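Local coordinates for bacillaene synthase decarboxylase PksI (Bacillus subtilis, PDB 4Q1K), which decarboxylates the carrier-tethered 3-methylglutaconyl group to a 3-methylcrotonyl group during biosynthesis of the polyketide antibiotic bacillaene, at residues S32-V37 with A71-G76; Y106-D111 with F129-F134; Q121-G126 with E143-A148; G154-M159 with L246-A251. The protein carries 1 engineered substitution. All blocks are in the same frame, centred on the assembly; numbering follows the deposited sequence.

Interaction 1 of 4, residues S32-V37 with A71-G76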
loop_
_atom_site.group_PDB
_atom_site.type_symbol
_atom_site.label_atom_id
_atom_site.label_comp_id
_atom_site.label_asym_id
_atom_site.label_seq_id
_atom_site.Cartn_x
_atom_site.Cartn_y
_atom_site.Cartn_z
ATOM N N SER B 32 -20.374 -28.905 0.989
ATOM C CA SER B 32 -20.780 -29.066 -0.364
ATOM C C SER B 32 -20.098 -28.108 -1.352
ATOM O O SER B 32 -19.868 -28.469 -2.538
ATOM C CB SER B 32 -22.332 -28.883 -0.392
ATOM O OG SER B 32 -22.722 -28.801 -1.749
ATOM N N ALA B 33 -19.804 -26.879 -0.927
ATOM C CA ALA B 33 -19.170 -25.895 -1.828
ATOM C C ALA B 33 -17.763 -25.434 -1.423
ATOM O O ALA B 33 -17.325 -24.366 -1.897
ATOM C CB ALA B 33 -20.090 -24.645 -1.936
ATOM N N ILE B 34 -17.067 -26.163 -0.536
ATOM C CA ILE B 34 -15.711 -25.770 -0.116
ATOM C C ILE B 34 -14.816 -26.989 -0.311
ATOM O O ILE B 34 -15.112 -28.103 0.263
ATOM C CB ILE B 34 -15.699 -25.496 1.416
ATOM C CG1 ILE B 34 -16.755 -24.393 1.678
ATOM C CG2 ILE B 34 -14.263 -25.051 1.850
ATOM C CD1 ILE B 34 -16.849 -23.957 3.159
ATOM N N ILE B 35 -13.699 -26.757 -1.001
ATOM C CA ILE B 35 -12.748 -27.830 -1.314
ATOM C C ILE B 35 -11.414 -27.411 -0.660
ATOM O O ILE B 35 -10.959 -26.276 -0.852
ATOM C CB ILE B 35 -12.626 -28.019 -2.855
ATOM C CG1 ILE B 35 -11.770 -29.221 -3.261
ATOM C CG2 ILE B 35 -12.175 -26.736 -3.576
ATOM C CD1 ILE B 35 -12.267 -30.506 -2.713
ATOM N N GLN B 36 -10.839 -28.340 0.057
ATOM C CA GLN B 36 -9.521 -28.165 0.689
ATOM C C GLN B 36 -8.470 -28.922 -0.089
ATOM O O GLN B 36 -8.642 -30.125 -0.405
ATOM C CB GLN B 36 -9.575 -28.547 2.167
ATOM C CG GLN B 36 -8.216 -28.464 2.894
ATOM C CD GLN B 36 -8.421 -28.894 4.341
ATOM O OE1 GLN B 36 -8.978 -28.143 5.107
ATOM N NE2 GLN B 36 -8.112 -30.110 4.663
ATOM N N VAL B 37 -7.419 -28.189 -0.481
ATOM C CA VAL B 37 -6.241 -28.781 -1.175
ATOM C C VAL B 37 -5.088 -28.848 -0.150
ATOM O O VAL B 37 -4.548 -27.828 0.215
ATOM C CB VAL B 37 -5.837 -27.978 -2.426
ATOM C CG1 VAL B 37 -4.582 -28.570 -3.146
ATOM C CG2 VAL B 37 -7.013 -27.928 -3.433
ATOM N N ALA B 71 -15.258 -21.853 -2.746
ATOM C CA ALA B 71 -13.986 -21.413 -2.145
ATOM C C ALA B 71 -13.068 -22.594 -2.099
ATOM O O ALA B 71 -13.495 -23.720 -1.821
ATOM C CB ALA B 71 -14.210 -20.938 -0.675
ATOM N N VAL B 72 -11.787 -22.299 -2.249
ATOM C CA VAL B 72 -10.766 -23.293 -2.123
ATOM C C VAL B 72 -9.843 -22.934 -0.954
ATOM O O VAL B 72 -9.481 -21.748 -0.806
ATOM C CB VAL B 72 -9.839 -23.292 -3.391
ATOM C CG1 VAL B 72 -8.663 -24.267 -3.203
ATOM C CG2 VAL B 72 -10.671 -23.497 -4.700
ATOM N N ILE B 73 -9.497 -23.920 -0.115
ATOM C CA ILE B 73 -8.482 -23.703 0.934
ATOM C C ILE B 73 -7.231 -24.506 0.524
ATOM O O ILE B 73 -7.310 -25.706 0.415
ATOM C CB ILE B 73 -8.970 -24.217 2.301
ATOM C CG1 ILE B 73 -10.289 -23.505 2.741
ATOM C CG2 ILE B 73 -7.861 -24.077 3.366
ATOM C CD1 ILE B 73 -10.967 -24.192 3.948
ATOM N N LEU B 74 -6.135 -23.792 0.331
ATOM C CA LEU B 74 -4.814 -24.359 -0.029
ATOM C C LEU B 74 -3.980 -24.342 1.268
ATOM O O LEU B 74 -3.822 -23.283 1.905
ATOM C CB LEU B 74 -4.093 -23.551 -1.127
ATOM C CG LEU B 74 -2.657 -23.936 -1.462
ATOM C CD1 LEU B 74 -2.720 -25.394 -2.037
ATOM C CD2 LEU B 74 -2.161 -22.984 -2.539
ATOM N N THR B 75 -3.507 -25.517 1.705
ATOM C CA THR B 75 -2.790 -25.529 3.013
ATOM C C THR B 75 -1.763 -26.616 3.013
ATOM O O THR B 75 -1.757 -27.466 2.066
ATOM C CB THR B 75 -3.797 -25.752 4.190
ATOM O OG1 THR B 75 -3.170 -25.405 5.457
ATOM C CG2 THR B 75 -4.372 -27.247 4.253
ATOM N N GLY B 76 -0.940 -26.676 4.065
ATOM C CA GLY B 76 0.169 -27.658 4.135
ATOM C C GLY B 76 -0.116 -28.732 5.180
ATOM O O GLY B 76 -1.282 -29.033 5.475
#

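Interaction 2 of 4, residues Y106-D111 with F129-F134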
loop_
_atom_site.group_PDB
_atom_site.type_symbol
_atom_site.label_atom_id
_atom_site.label_comp_id
_atom_site.label_asym_id
_atom_site.label_seq_id
_atom_site.Cartn_x
_atom_site.Cartn_y
_atom_site.Cartn_z
ATOM N N TYR B 106 3.249 -21.298 -9.799
ATOM C CA TYR B 106 3.131 -19.989 -9.106
ATOM C C TYR B 106 1.753 -19.379 -9.255
ATOM O O TYR B 106 1.274 -18.728 -8.335
ATOM C CB TYR B 106 4.170 -18.954 -9.604
ATOM C CG TYR B 106 4.305 -18.848 -11.098
ATOM C CD1 TYR B 106 5.191 -19.698 -11.782
ATOM C CD2 TYR B 106 3.615 -17.855 -11.820
ATOM C CE1 TYR B 106 5.339 -19.616 -13.143
ATOM C CE2 TYR B 106 3.748 -17.777 -13.181
ATOM C CZ TYR B 106 4.637 -18.673 -13.820
ATOM O OH TYR B 106 4.795 -18.638 -15.172
ATOM N N SER B 107 1.105 -19.608 -10.392
ATOM C CA SER B 107 -0.134 -18.867 -10.662
ATOM C C SER B 107 -1.379 -19.748 -10.494
ATOM O O SER B 107 -2.454 -19.372 -10.884
ATOM C CB SER B 107 -0.128 -18.236 -12.032
ATOM O OG SER B 107 -0.157 -19.188 -13.076
ATOM N N LEU B 108 -1.225 -20.940 -9.918
ATOM C CA LEU B 108 -2.398 -21.774 -9.687
ATOM C C LEU B 108 -3.568 -21.039 -9.052
ATOM O O LEU B 108 -4.716 -21.246 -9.505
ATOM C CB LEU B 108 -2.069 -22.975 -8.757
ATOM C CG LEU B 108 -1.127 -24.055 -9.387
ATOM C CD1 LEU B 108 -0.657 -24.988 -8.288
ATOM C CD2 LEU B 108 -1.836 -24.826 -10.485
ATOM N N ALA B 109 -3.349 -20.259 -7.958
ATOM C CA ALA B 109 -4.499 -19.771 -7.270
ATOM C C ALA B 109 -5.101 -18.557 -8.012
ATOM O O ALA B 109 -6.282 -18.305 -7.943
ATOM C CB ALA B 109 -4.084 -19.344 -5.841
ATOM N N LEU B 110 -4.271 -17.782 -8.693
ATOM C CA LEU B 110 -4.707 -16.682 -9.547
ATOM C C LEU B 110 -5.531 -17.208 -10.732
ATOM O O LEU B 110 -6.502 -16.564 -11.121
ATOM C CB LEU B 110 -3.480 -15.866 -10.030
ATOM C CG LEU B 110 -3.883 -14.750 -11.050
ATOM C CD1 LEU B 110 -4.699 -13.687 -10.360
ATOM C CD2 LEU B 110 -2.620 -14.107 -11.589
ATOM N N ASP B 111 -5.141 -18.360 -11.286
ATOM C CA ASP B 111 -5.840 -18.914 -12.509
ATOM C C ASP B 111 -7.142 -19.561 -12.104
ATOM O O ASP B 111 -8.037 -19.732 -12.921
ATOM C CB ASP B 111 -4.963 -19.949 -13.218
ATOM C CG ASP B 111 -3.716 -19.321 -13.853
ATOM O OD1 ASP B 111 -3.730 -18.102 -14.075
ATOM O OD2 ASP B 111 -2.717 -20.040 -14.011
ATOM N N PHE B 129 6.239 -19.684 -0.759
ATOM C CA PHE B 129 5.642 -18.417 -0.265
ATOM C C PHE B 129 4.978 -17.690 -1.395
ATOM O O PHE B 129 3.814 -17.243 -1.280
ATOM C CB PHE B 129 6.767 -17.582 0.348
ATOM C CG PHE B 129 6.334 -16.244 0.969
ATOM C CD1 PHE B 129 5.268 -16.159 1.859
ATOM C CD2 PHE B 129 7.123 -15.117 0.752
ATOM C CE1 PHE B 129 4.925 -14.923 2.412
ATOM C CE2 PHE B 129 6.809 -13.862 1.323
ATOM C CZ PHE B 129 5.695 -13.800 2.181
ATOM N N VAL B 130 5.659 -17.589 -2.541
ATOM C CA VAL B 130 5.100 -16.820 -3.637
ATOM C C VAL B 130 3.799 -17.482 -4.180
ATOM O O VAL B 130 2.801 -16.775 -4.486
ATOM C CB VAL B 130 6.167 -16.756 -4.791
ATOM C CG1 VAL B 130 5.528 -16.200 -6.075
ATOM C CG2 VAL B 130 7.326 -15.946 -4.175
ATOM N N MET B 131 3.811 -18.820 -4.278
ATOM C CA MET B 131 2.587 -19.499 -4.738
ATOM C C MET B 131 1.399 -19.149 -3.839
ATOM O O MET B 131 0.260 -18.912 -4.359
ATOM C CB MET B 131 2.796 -21.033 -4.773
ATOM C CG MET B 131 1.443 -21.734 -5.046
ATOM S SD MET B 131 1.751 -23.555 -4.953
ATOM C CE MET B 131 2.048 -23.711 -3.190
ATOM N N GLY B 132 1.625 -19.053 -2.507
ATOM C CA GLY B 132 0.569 -18.718 -1.569
ATOM C C GLY B 132 0.114 -17.279 -1.734
ATOM O O GLY B 132 -1.058 -17.008 -1.622
ATOM N N LEU B 133 1.031 -16.387 -2.074
ATOM C CA LEU B 133 0.689 -14.943 -2.185
ATOM C C LEU B 133 -0.221 -14.663 -3.359
ATOM O O LEU B 133 -0.877 -13.584 -3.417
ATOM C CB LEU B 133 1.967 -14.069 -2.339
ATOM C CG LEU B 133 2.875 -14.128 -1.133
ATOM C CD1 LEU B 133 4.121 -13.283 -1.498
ATOM C CD2 LEU B 133 2.165 -13.503 0.096
ATOM N N PHE B 134 -0.296 -15.558 -4.377
ATOM C CA PHE B 134 -1.250 -15.351 -5.443
ATOM C C PHE B 134 -2.662 -15.725 -5.108
ATOM O O PHE B 134 -3.573 -15.501 -5.900
ATOM C CB PHE B 134 -0.848 -16.202 -6.634
ATOM C CG PHE B 134 0.215 -15.534 -7.515
ATOM C CD1 PHE B 134 -0.160 -14.540 -8.442
ATOM C CD2 PHE B 134 1.576 -15.884 -7.404
ATOM C CE1 PHE B 134 0.796 -13.884 -9.241
ATOM C CE2 PHE B 134 2.520 -15.310 -8.242
ATOM C CZ PHE B 134 2.129 -14.277 -9.145
HETATM O O HOH W 1 -0.851 -19.729 -6.799
#

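Interaction 3 of 4, residues Q121-G126 with E143-A148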
loop_
_atom_site.group_PDB
_atom_site.type_symbol
_atom_site.label_atom_id
_atom_site.label_comp_id
_atom_site.label_asym_id
_atom_site.label_seq_id
_atom_site.Cartn_x
_atom_site.Cartn_y
_atom_site.Cartn_z
ATOM N N GLN B 121 -0.262 -22.325 7.398
ATOM C CA GLN B 121 -0.162 -22.665 8.839
ATOM C C GLN B 121 1.323 -22.962 9.216
ATOM O O GLN B 121 1.681 -22.959 10.410
ATOM C CB GLN B 121 -1.071 -23.858 9.190
ATOM C CG GLN B 121 -0.456 -25.263 9.068
ATOM C CD GLN B 121 0.115 -25.618 7.673
ATOM O OE1 GLN B 121 -0.243 -25.039 6.622
ATOM N NE2 GLN B 121 1.048 -26.551 7.680
ATOM N N GLY B 122 2.109 -23.289 8.210
ATOM C CA GLY B 122 3.553 -23.588 8.375
ATOM C C GLY B 122 4.439 -22.713 7.523
ATOM O O GLY B 122 3.992 -21.696 6.948
ATOM N N HIS B 123 5.715 -23.074 7.469
ATOM C CA HIS B 123 6.677 -22.206 6.772
ATOM C C HIS B 123 6.398 -22.071 5.270
ATOM O O HIS B 123 5.917 -23.035 4.632
ATOM C CB HIS B 123 8.078 -22.755 6.937
ATOM C CG HIS B 123 8.403 -23.024 8.375
ATOM N ND1 HIS B 123 8.662 -24.304 8.863
ATOM C CD2 HIS B 123 8.418 -22.193 9.437
ATOM C CE1 HIS B 123 8.895 -24.224 10.166
ATOM N NE2 HIS B 123 8.756 -22.953 10.531
ATOM N N GLY B 124 6.711 -20.893 4.737
ATOM C CA GLY B 124 6.467 -20.619 3.354
ATOM C C GLY B 124 7.800 -20.051 2.842
ATOM O O GLY B 124 8.227 -18.932 3.231
ATOM N N ILE B 125 8.461 -20.816 1.981
ATOM C CA ILE B 125 9.842 -20.532 1.596
ATOM C C ILE B 125 9.917 -20.428 0.038
ATOM O O ILE B 125 9.460 -21.326 -0.670
ATOM C CB ILE B 125 10.783 -21.691 2.044
ATOM C CG1 ILE B 125 10.663 -21.867 3.571
ATOM C CG2 ILE B 125 12.243 -21.442 1.579
ATOM C CD1 ILE B 125 11.190 -23.184 4.063
ATOM N N GLY B 126 10.471 -19.312 -0.443
ATOM C CA GLY B 126 10.777 -19.078 -1.814
ATOM C C GLY B 126 9.552 -19.201 -2.660
ATOM O O GLY B 126 8.552 -18.558 -2.422
ATOM N N GLU B 143 4.249 -18.164 14.273
ATOM C CA GLU B 143 5.509 -18.785 14.664
ATOM C C GLU B 143 6.240 -19.435 13.456
ATOM O O GLU B 143 7.392 -19.837 13.576
ATOM C CB GLU B 143 5.285 -19.773 15.854
ATOM C CG GLU B 143 4.452 -21.005 15.536
ATOM C CD GLU B 143 2.956 -20.784 15.822
ATOM O OE1 GLU B 143 2.291 -19.936 15.083
ATOM O OE2 GLU B 143 2.424 -21.409 16.772
ATOM N N SER B 144 5.620 -19.379 12.274
ATOM C CA SER B 144 6.276 -19.906 11.055
ATOM C C SER B 144 7.182 -18.891 10.405
ATOM O O SER B 144 6.982 -17.632 10.606
ATOM C CB SER B 144 5.192 -20.303 10.072
ATOM O OG SER B 144 4.489 -21.453 10.681
ATOM N N VAL B 145 8.079 -19.380 9.547
ATOM C CA VAL B 145 9.037 -18.538 8.799
ATOM C C VAL B 145 8.612 -18.322 7.360
ATOM O O VAL B 145 8.136 -19.245 6.724
ATOM C CB VAL B 145 10.429 -19.132 8.899
ATOM C CG1 VAL B 145 11.379 -18.349 8.022
ATOM C CG2 VAL B 145 10.883 -18.973 10.353
ATOM N N TYR B 146 8.700 -17.073 6.884
ATOM C CA TYR B 146 8.310 -16.726 5.480
ATOM C C TYR B 146 9.500 -16.046 4.851
ATOM O O TYR B 146 10.092 -15.168 5.446
ATOM C CB TYR B 146 7.066 -15.837 5.425
ATOM C CG TYR B 146 5.906 -16.606 6.100
ATOM C CD1 TYR B 146 5.245 -17.631 5.437
ATOM C CD2 TYR B 146 5.542 -16.311 7.435
ATOM C CE1 TYR B 146 4.278 -18.410 6.102
ATOM C CE2 TYR B 146 4.574 -17.051 8.096
ATOM C CZ TYR B 146 3.973 -18.144 7.422
ATOM O OH TYR B 146 2.995 -18.855 8.012
ATOM N N THR B 147 9.865 -16.466 3.627
ATOM C CA THR B 147 11.023 -15.764 3.031
ATOM C C THR B 147 10.886 -15.852 1.494
ATOM O O THR B 147 10.422 -16.845 0.977
ATOM C CB THR B 147 12.341 -16.383 3.486
ATOM O OG1 THR B 147 13.436 -15.809 2.771
ATOM C CG2 THR B 147 12.371 -17.880 3.157
ATOM N N ALA B 148 11.272 -14.793 0.785
ATOM C CA ALA B 148 11.441 -14.929 -0.697
ATOM C C ALA B 148 12.944 -15.027 -0.853
ATOM O O ALA B 148 13.656 -13.969 -0.953
ATOM C CB ALA B 148 10.908 -13.654 -1.356
#

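Interaction 4 of 4, residues G154-M159 with L246-A251. Engineered in segment 246-251: Ala-251 (natural residue Lys).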
loop_
_atom_site.group_PDB
_atom_site.type_symbol
_atom_site.label_atom_id
_atom_site.label_comp_id
_atom_site.label_asym_id
_atom_site.label_seq_id
_atom_site.Cartn_x
_atom_site.Cartn_y
_atom_site.Cartn_z
ATOM N N GLY B 154 21.995 -16.159 -4.972
ATOM C CA GLY B 154 22.741 -15.431 -5.985
ATOM C C GLY B 154 21.962 -15.053 -7.173
ATOM O O GLY B 154 22.474 -14.348 -8.034
ATOM N N PHE B 155 20.690 -15.493 -7.242
ATOM C CA PHE B 155 19.926 -15.239 -8.484
ATOM C C PHE B 155 18.708 -14.397 -8.148
ATOM O O PHE B 155 18.259 -14.334 -6.981
ATOM C CB PHE B 155 19.512 -16.552 -9.229
ATOM C CG PHE B 155 18.627 -17.517 -8.418
ATOM C CD1 PHE B 155 17.239 -17.382 -8.390
ATOM C CD2 PHE B 155 19.202 -18.601 -7.725
ATOM C CE1 PHE B 155 16.462 -18.264 -7.609
ATOM C CE2 PHE B 155 18.412 -19.527 -6.992
ATOM C CZ PHE B 155 17.039 -19.313 -6.909
ATOM N N THR B 156 18.168 -13.742 -9.154
ATOM C CA THR B 156 16.994 -12.866 -8.945
ATOM C C THR B 156 15.672 -13.640 -8.744
ATOM O O THR B 156 15.575 -14.786 -9.141
ATOM C CB THR B 156 16.884 -11.927 -10.133
ATOM O OG1 THR B 156 16.926 -12.693 -11.365
ATOM C CG2 THR B 156 18.072 -10.878 -10.074
ATOM N N PRO B 157 14.679 -13.024 -8.078
ATOM C CA PRO B 157 13.458 -13.772 -7.760
ATOM C C PRO B 157 12.725 -14.158 -9.069
ATOM O O PRO B 157 12.560 -13.312 -9.973
ATOM C CB PRO B 157 12.651 -12.764 -6.929
ATOM C CG PRO B 157 13.693 -11.856 -6.285
ATOM C CD PRO B 157 14.741 -11.728 -7.391
ATOM N N GLY B 158 12.229 -15.397 -9.149
ATOM C CA GLY B 158 11.331 -15.767 -10.280
ATOM C C GLY B 158 9.922 -16.041 -9.759
ATOM O O GLY B 158 9.511 -15.452 -8.741
ATOM N N MET B 159 9.183 -16.914 -10.435
ATOM C CA MET B 159 7.842 -17.292 -9.991
ATOM C C MET B 159 6.925 -16.093 -9.740
ATOM O O MET B 159 6.037 -16.147 -8.889
ATOM C CB MET B 159 7.921 -18.160 -8.733
ATOM C CG MET B 159 8.949 -19.277 -8.815
ATOM S SD MET B 159 8.243 -20.832 -9.393
ATOM C CE MET B 159 7.590 -21.497 -7.864
ATOM N N LEU B 246 12.389 -13.922 -16.370
ATOM C CA LEU B 246 13.167 -14.904 -17.164
ATOM C C LEU B 246 14.440 -14.225 -17.698
ATOM O O LEU B 246 15.487 -14.838 -17.645
ATOM C CB LEU B 246 12.334 -15.497 -18.344
ATOM C CG LEU B 246 11.298 -16.566 -17.971
ATOM C CD1 LEU B 246 10.404 -16.937 -19.156
ATOM C CD2 LEU B 246 12.014 -17.799 -17.399
ATOM N N MET B 247 14.329 -12.980 -18.147
ATOM C CA MET B 247 15.488 -12.219 -18.596
ATOM C C MET B 247 16.520 -12.071 -17.480
ATOM O O MET B 247 17.717 -12.249 -17.706
ATOM C CB MET B 247 15.061 -10.841 -19.105
ATOM C CG MET B 247 14.497 -10.847 -20.516
ATOM S SD MET B 247 14.254 -9.188 -21.176
ATOM C CE MET B 247 13.541 -8.360 -19.757
ATOM N N MET B 248 16.055 -11.745 -16.276
ATOM C CA MET B 248 16.959 -11.576 -15.132
ATOM C C MET B 248 17.620 -12.909 -14.761
ATOM O O MET B 248 18.802 -12.933 -14.361
ATOM C CB MET B 248 16.222 -10.911 -13.929
ATOM C CG MET B 248 15.828 -9.464 -14.220
ATOM S SD MET B 248 15.303 -8.668 -12.652
ATOM C CE MET B 248 13.728 -9.525 -12.423
ATOM N N HIS B 249 16.899 -14.008 -14.932
ATOM C CA HIS B 249 17.445 -15.329 -14.629
ATOM C C HIS B 249 18.558 -15.580 -15.660
ATOM O O HIS B 249 19.604 -16.176 -15.340
ATOM C CB HIS B 249 16.382 -16.406 -14.776
ATOM C CG HIS B 249 15.596 -16.675 -13.513
ATOM N ND1 HIS B 249 15.747 -15.934 -12.357
ATOM C CD2 HIS B 249 14.718 -17.647 -13.216
ATOM C CE1 HIS B 249 14.938 -16.401 -11.415
ATOM N NE2 HIS B 249 14.319 -17.455 -11.902
ATOM N N GLU B 250 18.287 -15.165 -16.897
ATOM C CA GLU B 250 19.370 -15.317 -17.969
ATOM C C GLU B 250 20.642 -14.616 -17.558
ATOM O O GLU B 250 21.776 -15.116 -17.723
ATOM C CB GLU B 250 18.825 -14.738 -19.298
ATOM C CG GLU B 250 19.880 -14.394 -20.316
ATOM C CD GLU B 250 19.979 -15.514 -21.303
ATOM O OE1 GLU B 250 19.554 -15.311 -22.463
ATOM O OE2 GLU B 250 20.416 -16.613 -20.890
ATOM N N ALA B 251 20.497 -13.468 -16.941
ATOM C CA ALA B 251 21.651 -12.708 -16.584
ATOM C C ALA B 251 22.291 -13.109 -15.221
ATOM O O ALA B 251 23.401 -12.700 -14.931
ATOM C CB ALA B 251 21.248 -11.252 -16.562
#

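Interaction 1 of 4, residues S32-V37 with A71-G76
The carbonyl oxygen of Ile-73 is met by two groups of the neighbouring strand. Val-37 N donates a short, nearly straight hydrogen bond to Ile-73 O (2.6 Å, N-H...O 164°), and the CA-H of Gln-36 adds a weaker contact to the same oxygen (CA to O 3.3 Å). Val-37 O in turn accepts from Thr-75 N at 2.9 Å, and Ile-35 bonds in both directions, its N to Ala-71 O and its O from Ile-73 N. Toward the start of the pairing the ladder slackens, and the bond from Ala-71 N to Ala-33 O, 3.4 Å long, is weak. These are neighbouring parallel strands of the main sheet of the crotonase fold, joined in the chain by helix 50-65 as a beta-alpha-beta unit. That helix covers the face carrying Ile-35 and Val-37. There the CG2 methyls of Ile-35 and Val-72 lie side by side, 3.7 Å apart, the two side chains pointing the same way. Ile-35 holds CG1 anti to its backbone nitrogen (chi1 -174°), which leads CD1 away from the partner strand and leaves CG2 to make the touch. Val-37 straddles two residues, its CG2 reaching Val-72 CG1 and its CG1 meeting Leu-74 CD1 at 3.8 Å. On the face of Ile-34 and Gln-36, the CG2 of Ile-34 touches the CD1 end of Ile-73 at 4.0 Å, under helix 201-215. At the far end of the pairing Thr-75 OG1 turns to another strand and bonds to Ala-119 O.

Interaction 2 of 4, residues Y106-D111 with F129-F134
Phe-134 fills the tight half of this contact, where its ring packs against the carbonyl of Tyr-106 and the side chain of Leu-110, which both approach from the same side of the ring plane. Its CD2 comes to within 3.0 Å of Tyr-106 O, while the second ortho carbon, CD1, lies 3.9 Å from Leu-110 CB. With CG placed opposite its own carbonyl carbon (chi1 -84°), Phe-134 directs the ring into the bend that leads into helix 108-111. Ala-109 CB rests against Phe-134 O nearby. One water fastens the backbones: it donates to Tyr-106 O and to Met-131 O and accepts from Ala-109 N, each at 2.8 Å, so three polar backbone atoms are satisfied where the chains do not bond directly. The other half is looser. Leu-108, partly exposed, reaches Met-131 with only a CD1 to SD contact of 4.4 Å, and Ser-107 OG donates to the exposed Asp-111 at OD2, from above the carboxylate plane. Helix 220-252 covers Leu-110 and Phe-134. The side chain of Tyr-106 is about 9 Å from that of the active-site His-249, and helix 127-133 probably corresponds to the helix whose N-terminal end points at the oxyanion hole in crotonase-family enzymes.

Interaction 3 of 4, residues Q121-G126 with E143-A148
Tyr-146 carries its CG opposite the carbonyl carbon (chi1 -60°), and a ring twist of -77° about chi2 lays the aromatic group along the backbone of Gly-122 to Gly-124. The two segments are parallel strands of the small sheet that packs beside the main one in the crotonase fold. Gly-124 has no side chain to hold the phenol off, so Tyr-146 CD1 comes to 3.8 Å from Gly-124 CA, and further out the ring reaches Gly-122 O. The hydroxyl is hydrogen-bonded to Met-120 O and Ser-141 N. Three backbone hydrogen bonds join the strands. Gly-124 bonds through both its polar atoms, its N to Val-145 O at 2.9 Å and its O from Thr-147 N at 3.0 Å. Gly-126, with a positive phi just before helix 127-133, then donates from N to Thr-147 O at 2.8 Å. At the other end Arg-201 ties the segments together, bonding to both Gln-121 O and Ser-144 OG. On the face away from the tyrosine, Thr-147 OG1 bonds to Gly-182 O while the CG2 methyl of Thr-147 meets the CG2 of Ile-125 at 3.9 Å.

Interaction 4 of 4, residues G154-M159 with L246-A251
Phe-155 turns its ring edge toward the face of His-249, an offset edge-to-face pair with planes at 89° and centroids 5.8 Å apart. His-249 projects from helix 220-252 and swings in toward the 154-159 loop, where the backbone of Thr-156 lies at the imidazole edge, near its plane. Gly-158, without a side chain, brings its backbone obliquely up to the same ring. One helical position earlier, Met-248 and Thr-156 cross at about a right angle. Thr-156 sets OG1 between its backbone N and carbonyl carbon (chi1 51°), which brings the oxygen to 3.2 Å from Met-248 CB. Thr-252 OG1, hydrogen-bonded to both Thr-156 N and Met-248 O, ties loop to helix. Phe-253 stacks on Phe-155 and meets His-249 edge-to-face, and Met-248 also packs on His-229 of a second subunit. Ala-251, an engineered residue in place of the natural lysine, does not touch the loop. His-249 is the experimentally established active-site residue. Between these two segments, an aromatic edge toward one face of its ring and loop backbone at the rim probably limit how far the imidazole can swing.

In the fold
All four contacts are buried, but they differ in place and chemistry. Interaction 2 lies closest to the chain centre, whereas interaction 4 is the one that reaches a second subunit and contains the active-site histidine. Interactions 1 and 3 are parallel strand pairs in different sheets, held by backbone hydrogen bonds and joined where Gln-121 OE1 meets Gly-76 N and Thr-75 OG1. Interactions 2 and 4 depend instead on side-chain packing, with a water in the first and paired rings in the second. Strand 123-125 of interaction 3 runs directly into helix 127-133 of interaction 2, and Phe-129 packs back on both strands. Met-159 O, at the end of the loop in interaction 4, touches Tyr-106 and Phe-134 of interaction 2.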